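Local coordinates for protein putative Phosphate (Eubacterium rectale, PDB 3DAO) that probably acts as a phosphatase of the haloacid dehalogenase-like hydrolase family, at residues Gly30-Asp35 and Asn273-Val278; Arg50-Gly55 and His78-Ile83. One frame throughout, in Å; residues are numbered along the deposited sequence.

From the N terminus, the chain runs through strand 23-26 into the loop holding Gly30-Asp35, the first half of contact 1, whose partner Asn273-Val278 begins the last helix; the loop so closed takes in almost the whole protein. Contact 2 is nested inside it and closes a far shorter loop, from the end of helix 42-53 through strand 57-61 and helix 66-72 to the residues just ahead of strand 81-84. The centres of contact 1 and contact 2 lie about 17 Å apart; the nearest atoms of contact 1 and contact 2 are about 6 Å apart, without touching. Contact 1 ties the putative active-site loop to the C-terminal helix; contact 2 ties the end of helix 42-53 to the lead-in of a strand in the large mixed sheet.

Contact 1. Residues Gly30-Asp35 and Asn273-Val278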
ATOM      1  N   GLY A  30       2.593  -1.990 -11.554  1.00 20.98           N
ATOM      2  CA  GLY A  30       1.713  -2.201 -12.690  1.00 21.29           C
ATOM      3  C   GLY A  30       1.241  -0.884 -13.242  1.00 20.29           C
ATOM      4  O   GLY A  30       0.481  -0.847 -14.190  1.00 20.44           O
ATOM      5  N   THR A  31       1.705   0.205 -12.635  1.00 19.40           N
ATOM      6  CA  THR A  31       1.315   1.565 -13.074  1.00 19.11           C
ATOM      7  C   THR A  31       2.496   2.279 -13.711  1.00 19.58           C
ATOM      8  O   THR A  31       2.404   2.758 -14.836  1.00 19.36           O
ATOM      9  CB  THR A  31       0.773   2.401 -11.897  1.00 21.12           C
ATOM     10  OG1 THR A  31      -0.459   1.809 -11.438  1.00 20.31           O
ATOM     11  CG2 THR A  31       0.487   3.816 -12.286  1.00 17.59           C
ATOM     12  N   LEU A  32       3.594   2.356 -12.959  1.00 18.83           N
ATOM     13  CA  LEU A  32       4.849   2.965 -13.444  1.00 19.88           C
ATOM     14  C   LEU A  32       5.844   1.928 -13.899  1.00 21.77           C
ATOM     15  O   LEU A  32       6.646   2.160 -14.801  1.00 22.36           O
ATOM     16  CB  LEU A  32       5.525   3.777 -12.327  1.00 20.09           C
ATOM     17  CG  LEU A  32       4.680   4.902 -11.682  1.00 16.57           C
ATOM     18  CD1 LEU A  32       5.478   5.600 -10.549  1.00 16.87           C
ATOM     19  CD2 LEU A  32       4.124   5.897 -12.654  1.00 17.27           C
ATOM     20  N   VAL A  33       5.805   0.783 -13.253  1.00 21.38           N
ATOM     21  CA  VAL A  33       6.766  -0.286 -13.518  1.00 23.83           C
ATOM     22  C   VAL A  33       6.163  -1.649 -13.317  1.00 24.88           C
ATOM     23  O   VAL A  33       5.142  -1.801 -12.687  1.00 22.07           O
ATOM     24  CB  VAL A  33       7.973  -0.204 -12.558  1.00 24.18           C
ATOM     25  CG1 VAL A  33       8.651   1.181 -12.675  1.00 22.94           C
ATOM     26  CG2 VAL A  33       7.526  -0.453 -11.094  1.00 24.19           C
ATOM     27  N   LYS A  34       6.855  -2.637 -13.842  1.00 26.16           N
ATOM     28  CA  LYS A  34       6.469  -4.034 -13.652  1.00 27.97           C
ATOM     29  C   LYS A  34       6.428  -4.321 -12.163  1.00 27.35           C
ATOM     30  O   LYS A  34       7.277  -3.883 -11.403  1.00 24.55           O
ATOM     31  CB  LYS A  34       7.466  -4.963 -14.333  1.00 27.73           C
ATOM     32  CG  LYS A  34       7.026  -6.413 -14.338  1.00 34.64           C
ATOM     33  CD  LYS A  34       8.000  -7.272 -15.120  1.00 39.51           C
ATOM     34  CE  LYS A  34       7.630  -8.752 -14.991  1.00 42.92           C
ATOM     35  NZ  LYS A  34       8.583  -9.628 -15.737  1.00 47.58           N
ATOM     36  N   ASP A  35       5.436  -5.081 -11.750  1.00 26.97           N
ATOM     37  CA  ASP A  35       5.269  -5.402 -10.328  0.50 27.81           C
ATOM     38  C   ASP A  35       6.584  -5.840  -9.718  1.00 28.75           C
ATOM     39  O   ASP A  35       7.289  -6.706 -10.249  1.00 29.43           O
ATOM     40  CB  ASP A  35       4.206  -6.494 -10.089  0.50 28.80           C
ATOM     41  CG  ASP A  35       2.801  -6.035 -10.424  0.50 28.38           C
ATOM     42  OD1 ASP A  35       2.411  -4.912 -10.046  0.50 32.75           O
ATOM     43  OD2 ASP A  35       2.071  -6.827 -11.049  0.50 37.64           O
ATOM     44  N   ASN A 273       5.319   3.428 -20.998  1.00 23.87           N
ATOM     45  CA  ASN A 273       5.567   4.658 -20.236  1.00 24.04           C
ATOM     46  C   ASN A 273       4.394   5.643 -20.361  1.00 21.85           C
ATOM     47  O   ASN A 273       4.552   6.837 -20.559  1.00 21.02           O
ATOM     48  CB  ASN A 273       6.899   5.301 -20.666  1.00 23.70           C
ATOM     49  CG  ASN A 273       8.102   4.622 -20.035  1.00 26.26           C
ATOM     50  OD1 ASN A 273       7.965   3.808 -19.127  1.00 27.29           O
ATOM     51  ND2 ASN A 273       9.295   4.985 -20.489  1.00 32.52           N
ATOM     52  N   GLY A 274       3.180   5.123 -20.196  1.00 22.16           N
ATOM     53  CA  GLY A 274       1.980   5.948 -20.308  1.00 19.33           C
ATOM     54  C   GLY A 274       1.828   7.051 -19.277  1.00 19.38           C
ATOM     55  O   GLY A 274       1.394   8.165 -19.570  1.00 18.61           O
ATOM     56  N   VAL A 275       2.146   6.749 -18.031  1.00 18.22           N
ATOM     57  CA  VAL A 275       2.024   7.787 -16.998  1.00 16.46           C
ATOM     58  C   VAL A 275       3.031   8.916 -17.315  1.00 16.22           C
ATOM     59  O   VAL A 275       2.717  10.091 -17.192  1.00 17.86           O
ATOM     60  CB  VAL A 275       2.235   7.238 -15.575  1.00 17.76           C
ATOM     61  CG1 VAL A 275       2.307   8.392 -14.596  1.00 17.61           C
ATOM     62  CG2 VAL A 275       1.075   6.284 -15.197  1.00 14.98           C
ATOM     63  N   LEU A 276       4.189   8.535 -17.819  1.00 17.62           N
ATOM     64  CA  LEU A 276       5.231   9.526 -18.150  1.00 19.18           C
ATOM     65  C   LEU A 276       4.675  10.519 -19.148  1.00 21.38           C
ATOM     66  O   LEU A 276       4.850  11.743 -19.021  1.00 21.08           O
ATOM     67  CB  LEU A 276       6.489   8.871 -18.674  1.00 21.52           C
ATOM     68  CG  LEU A 276       7.626   9.858 -19.018  1.00 20.69           C
ATOM     69  CD1 LEU A 276       8.073  10.653 -17.799  1.00 19.35           C
ATOM     70  CD2 LEU A 276       8.768   9.092 -19.581  1.00 20.93           C
ATOM     71  N   SER A 277       3.964  10.005 -20.141  1.00 21.20           N
ATOM     72  CA  SER A 277       3.407  10.895 -21.174  0.50 21.01           C
ATOM     73  C   SER A 277       2.417  11.878 -20.620  1.00 20.86           C
ATOM     74  O   SER A 277       2.409  13.037 -21.002  1.00 21.32           O
ATOM     75  CB  SER A 277       2.771  10.117 -22.326  0.50 20.93           C
ATOM     76  OG  SER A 277       3.758   9.350 -22.960  0.50 21.54           O
ATOM     77  N   VAL A 278       1.614  11.455 -19.665  1.00 20.33           N
ATOM     78  CA  VAL A 278       0.642  12.371 -19.081  1.00 19.50           C
ATOM     79  C   VAL A 278       1.347  13.410 -18.224  1.00 19.40           C
ATOM     80  O   VAL A 278       1.075  14.596 -18.278  1.00 21.55           O
ATOM     81  CB  VAL A 278      -0.407  11.599 -18.238  1.00 20.76           C
ATOM     82  CG1 VAL A 278      -1.364  12.525 -17.636  1.00 18.71           C
ATOM     83  CG2 VAL A 278      -1.123  10.550 -19.125  1.00 18.79           C
TER
HETATM   84  O   HOH W   1       1.971   3.828 -17.573  1.00 19.95           O
HETATM   85  O   HOH W   2       5.974   3.568 -16.967  1.00 26.45           O
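Thr31 and Leu32 pack on Val275 in a small, buried loop-to-helix contact that joins the loop after the first strand to the C-terminal helix of a haloacid dehalogenase-like (HAD) fold. The loop follows strand 23-26 of the large mixed sheet and carries Thr31, the last member of a probable HAD signature DxDx(T/V) with Asp27 and Asp29; the helix, 274-281, is the last of the chain. Val275 points at the loop and gives one methyl to each neighbour. Its CG1, set anti to the backbone N (chi1 171°), meets Leu32 CD2 at 3.6 Å, and its CG2 lies 3.9 Å from Thr31 CG2. Thr31 divides its side chain between two tasks: with chi1 at -66° the methyl CG2 is anti to the backbone N and faces the helix, while OG1 hydrogen-bonds to Asp27 OD1. Tyr44 of helix 42-53 touches both Leu32 and Val275, and Phe233 of strand 230-234 also packs against Val275, so the patch continues onto that helix and that strand. No direct hydrogen bond crosses between the segments; two waters lie between them, one of them a clear bridge. The less certain one lies 2.7 Å from Leu32 O and 2.9 Å from Asn273 OD1, with more acceptors around it than it has protons to give. The clear bridge reaches the first turn of the helix, where backbone N-H groups lack helical acceptors: it donates to Thr31 O at 3.0 Å and accepts from Val275 N, also at 3.0 Å.

Contact 2. Residues Arg50-Gly55 and His78-Ile83; sequences RLIDKG and HKLLYI
Lys79 reaches across the C-terminal end of helix 42-53, whose last turn closes in a Schellman motif at Gly55, and lays its chain against Ile52 before ending on Asp53. The contact packs this helix of the HAD-type alpha/beta domain against the residues leading into strand 81-84. Ile52 points toward them: with chi1 near -69° and chi2 extended, CD1 comes 3.7 Å from Leu80 CD2, the two side chains crossing at about a right angle, and 3.6 Å from Lys79 O. The other branch of Ile52, CG2, touches Lys79 CE at 3.8 Å. Phe58 of strand 57-61 adjoins both Ile52 and Leu80. The lysine chain bends at chi3 (91°) and chi4, bringing the ammonium group to the Asp53 carboxylate, where the side chains meet at about a right angle. A second salt bridge, to Asp49 one turn earlier, holds the same nitrogen. A methionine in place of Lys79 would probably leave the carboxylates of Asp49 and Asp53 without their shared positive charge. Lys79 NZ donates to the syn side of Asp53 OD1 at 2.6 Å, 22° out of the carboxylate plane.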
ATOM      1  N   ARG A  50      10.593  18.370 -12.115  1.00 18.56           N
ATOM      2  CA  ARG A  50      10.156  19.605 -12.785  1.00 19.87           C
ATOM      3  C   ARG A  50       8.766  20.035 -12.344  1.00 20.22           C
ATOM      4  O   ARG A  50       8.491  21.205 -12.107  1.00 20.29           O
ATOM      5  CB  ARG A  50      10.222  19.450 -14.317  1.00 21.41           C
ATOM      6  CG  ARG A  50      11.647  19.431 -14.897  1.00 23.85           C
ATOM      7  CD  ARG A  50      11.686  18.900 -16.324  1.00 27.63           C
ATOM      8  NE  ARG A  50      11.213  19.964 -17.181  1.00 34.84           N
ATOM      9  CZ  ARG A  50      10.770  19.822 -18.419  1.00 39.37           C
ATOM     10  NH1 ARG A  50      10.712  18.640 -18.984  1.00 37.75           N
ATOM     11  NH2 ARG A  50      10.353  20.901 -19.077  1.00 43.02           N
ATOM     12  N   LEU A  51       7.887  19.044 -12.191  1.00 20.20           N
ATOM     13  CA  LEU A  51       6.503  19.297 -11.748  1.00 18.96           C
ATOM     14  C   LEU A  51       6.525  19.799 -10.316  1.00 18.91           C
ATOM     15  O   LEU A  51       5.815  20.751  -9.952  1.00 18.03           O
ATOM     16  CB  LEU A  51       5.641  18.021 -11.876  1.00 19.82           C
ATOM     17  CG  LEU A  51       5.349  17.543 -13.307  1.00 21.71           C
ATOM     18  CD1 LEU A  51       4.665  16.146 -13.286  1.00 18.46           C
ATOM     19  CD2 LEU A  51       4.545  18.566 -14.112  1.00 24.20           C
ATOM     20  N   ILE A  52       7.388  19.213  -9.497  1.00 19.13           N
ATOM     21  CA  ILE A  52       7.457  19.632  -8.097  1.00 18.37           C
ATOM     22  C   ILE A  52       7.940  21.084  -7.975  1.00 20.17           C
ATOM     23  O   ILE A  52       7.398  21.885  -7.211  1.00 19.87           O
ATOM     24  CB  ILE A  52       8.314  18.702  -7.268  1.00 17.75           C
ATOM     25  CG1 ILE A  52       7.581  17.364  -7.167  1.00 18.02           C
ATOM     26  CG2 ILE A  52       8.538  19.314  -5.852  1.00 14.83           C
ATOM     27  CD1 ILE A  52       8.427  16.185  -6.604  1.00 16.34           C
ATOM     28  N   ASP A  53       8.922  21.389  -8.795  1.00 20.32           N
ATOM     29  CA  ASP A  53       9.527  22.733  -8.892  1.00 23.15           C
ATOM     30  C   ASP A  53       8.494  23.764  -9.347  1.00 24.83           C
ATOM     31  O   ASP A  53       8.601  24.940  -9.020  1.00 25.60           O
ATOM     32  CB  ASP A  53      10.750  22.727  -9.827  1.00 24.52           C
ATOM     33  CG  ASP A  53      11.962  22.086  -9.181  1.00 24.57           C
ATOM     34  OD1 ASP A  53      11.900  21.823  -7.970  1.00 25.32           O
ATOM     35  OD2 ASP A  53      12.959  21.810  -9.882  1.00 28.19           O
ATOM     36  N   LYS A  54       7.460  23.301 -10.045  1.00 25.53           N
ATOM     37  CA  LYS A  54       6.362  24.168 -10.520  1.00 27.19           C
ATOM     38  C   LYS A  54       5.348  24.381  -9.418  1.00 28.80           C
ATOM     39  O   LYS A  54       4.386  25.128  -9.571  1.00 30.43           O
ATOM     40  CB  LYS A  54       5.664  23.619 -11.771  1.00 27.27           C
ATOM     41  CG  LYS A  54       6.512  23.698 -13.046  1.00 31.75           C
ATOM     42  N   GLY A  55       5.578  23.703  -8.309  1.00 27.13           N
ATOM     43  CA  GLY A  55       4.760  23.842  -7.118  1.00 26.73           C
ATOM     44  C   GLY A  55       3.757  22.726  -6.861  1.00 26.17           C
ATOM     45  O   GLY A  55       2.915  22.838  -5.986  1.00 29.30           O
ATOM     46  N   HIS A  78      14.046  12.990  -1.590  1.00 17.00           N
ATOM     47  CA  HIS A  78      13.881  14.082  -0.626  1.00 18.05           C
ATOM     48  C   HIS A  78      12.708  15.016  -0.908  1.00 20.22           C
ATOM     49  O   HIS A  78      12.285  15.760  -0.037  1.00 21.53           O
ATOM     50  CB  HIS A  78      15.171  14.939  -0.618  1.00 18.39           C
ATOM     51  CG  HIS A  78      15.471  15.548  -1.950  1.00 17.74           C
ATOM     52  ND1 HIS A  78      15.990  14.812  -2.997  1.00 17.01           N
ATOM     53  CD2 HIS A  78      15.252  16.795  -2.437  1.00 21.22           C
ATOM     54  CE1 HIS A  78      16.112  15.591  -4.058  1.00 19.10           C
ATOM     55  NE2 HIS A  78      15.659  16.794  -3.752  1.00 16.33           N
ATOM     56  N   LYS A  79      12.182  14.965  -2.120  1.00 18.96           N
ATOM     57  CA  LYS A  79      11.188  15.939  -2.554  1.00 20.77           C
ATOM     58  C   LYS A  79       9.770  15.397  -2.600  1.00 18.04           C
ATOM     59  O   LYS A  79       8.865  16.088  -3.024  1.00 18.57           O
ATOM     60  CB  LYS A  79      11.467  16.391  -4.001  1.00 22.78           C
ATOM     61  CG  LYS A  79      12.772  16.982  -4.299  1.00 32.19           C
ATOM     62  CD  LYS A  79      12.709  17.684  -5.621  1.00 31.54           C
ATOM     63  CE  LYS A  79      12.314  19.148  -5.500  1.00 32.14           C
ATOM     64  NZ  LYS A  79      13.025  19.885  -6.605  1.00 30.49           N
ATOM     65  N   LEU A  80       9.631  14.144  -2.209  1.00 17.90           N
ATOM     66  CA  LEU A  80       8.338  13.438  -2.310  1.00 17.08           C
ATOM     67  C   LEU A  80       7.653  13.234  -0.984  1.00 18.25           C
ATOM     68  O   LEU A  80       8.272  13.361   0.079  1.00 16.90           O
ATOM     69  CB  LEU A  80       8.539  12.038  -2.950  1.00 14.69           C
ATOM     70  CG  LEU A  80       9.250  11.963  -4.291  1.00 19.75           C
ATOM     71  CD1 LEU A  80       9.456  10.527  -4.750  1.00 19.62           C
ATOM     72  CD2 LEU A  80       8.436  12.760  -5.338  1.00 22.12           C
ATOM     73  N   LEU A  81       6.337  12.963  -1.081  1.00 16.83           N
ATOM     74  CA  LEU A  81       5.533  12.467   0.057  1.00 17.22           C
ATOM     75  C   LEU A  81       5.203  11.009  -0.216  1.00 14.81           C
ATOM     76  O   LEU A  81       5.095  10.572  -1.364  1.00 16.36           O
ATOM     77  CB  LEU A  81       4.281  13.270   0.270  1.00 17.91           C
ATOM     78  CG  LEU A  81       4.512  14.677   0.828  1.00 21.69           C
ATOM     79  CD1 LEU A  81       3.189  15.409   0.865  1.00 24.00           C
ATOM     80  CD2 LEU A  81       5.144  14.619   2.196  1.00 26.11           C
ATOM     81  N   TYR A  82       5.120  10.243   0.862  1.00 14.70           N
ATOM     82  CA  TYR A  82       4.956   8.790   0.777  1.00 13.25           C
ATOM     83  C   TYR A  82       3.793   8.246   1.567  1.00 15.45           C
ATOM     84  O   TYR A  82       3.624   8.532   2.751  1.00 16.07           O
ATOM     85  CB  TYR A  82       6.219   8.102   1.320  1.00 14.81           C
ATOM     86  CG  TYR A  82       7.477   8.493   0.592  1.00 12.23           C
ATOM     87  CD1 TYR A  82       8.162   9.645   0.922  1.00 13.85           C
ATOM     88  CD2 TYR A  82       7.984   7.710  -0.430  1.00 12.48           C
ATOM     89  CE1 TYR A  82       9.299  10.008   0.245  1.00 13.81           C
ATOM     90  CE2 TYR A  82       9.132   8.078  -1.120  1.00 16.72           C
ATOM     91  CZ  TYR A  82       9.780   9.219  -0.787  1.00 14.19           C
ATOM     92  OH  TYR A  82      10.931   9.572  -1.498  1.00 15.85           O
ATOM     93  N   ILE A  83       2.985   7.469   0.861  1.00 14.44           N
ATOM     94  CA  ILE A  83       1.906   6.692   1.461  1.00 13.98           C
ATOM     95  C   ILE A  83       2.319   5.239   1.211  1.00 14.78           C
ATOM     96  O   ILE A  83       2.543   4.817   0.070  1.00 15.06           O
ATOM     97  CB  ILE A  83       0.514   7.046   0.919  1.00 14.83           C
ATOM     98  CG1 ILE A  83       0.120   8.471   1.333  1.00 14.16           C
ATOM     99  CG2 ILE A  83      -0.538   6.011   1.449  1.00 17.85           C
ATOM    100  CD1 ILE A  83      -1.093   9.025   0.603  1.00 16.09           C
TER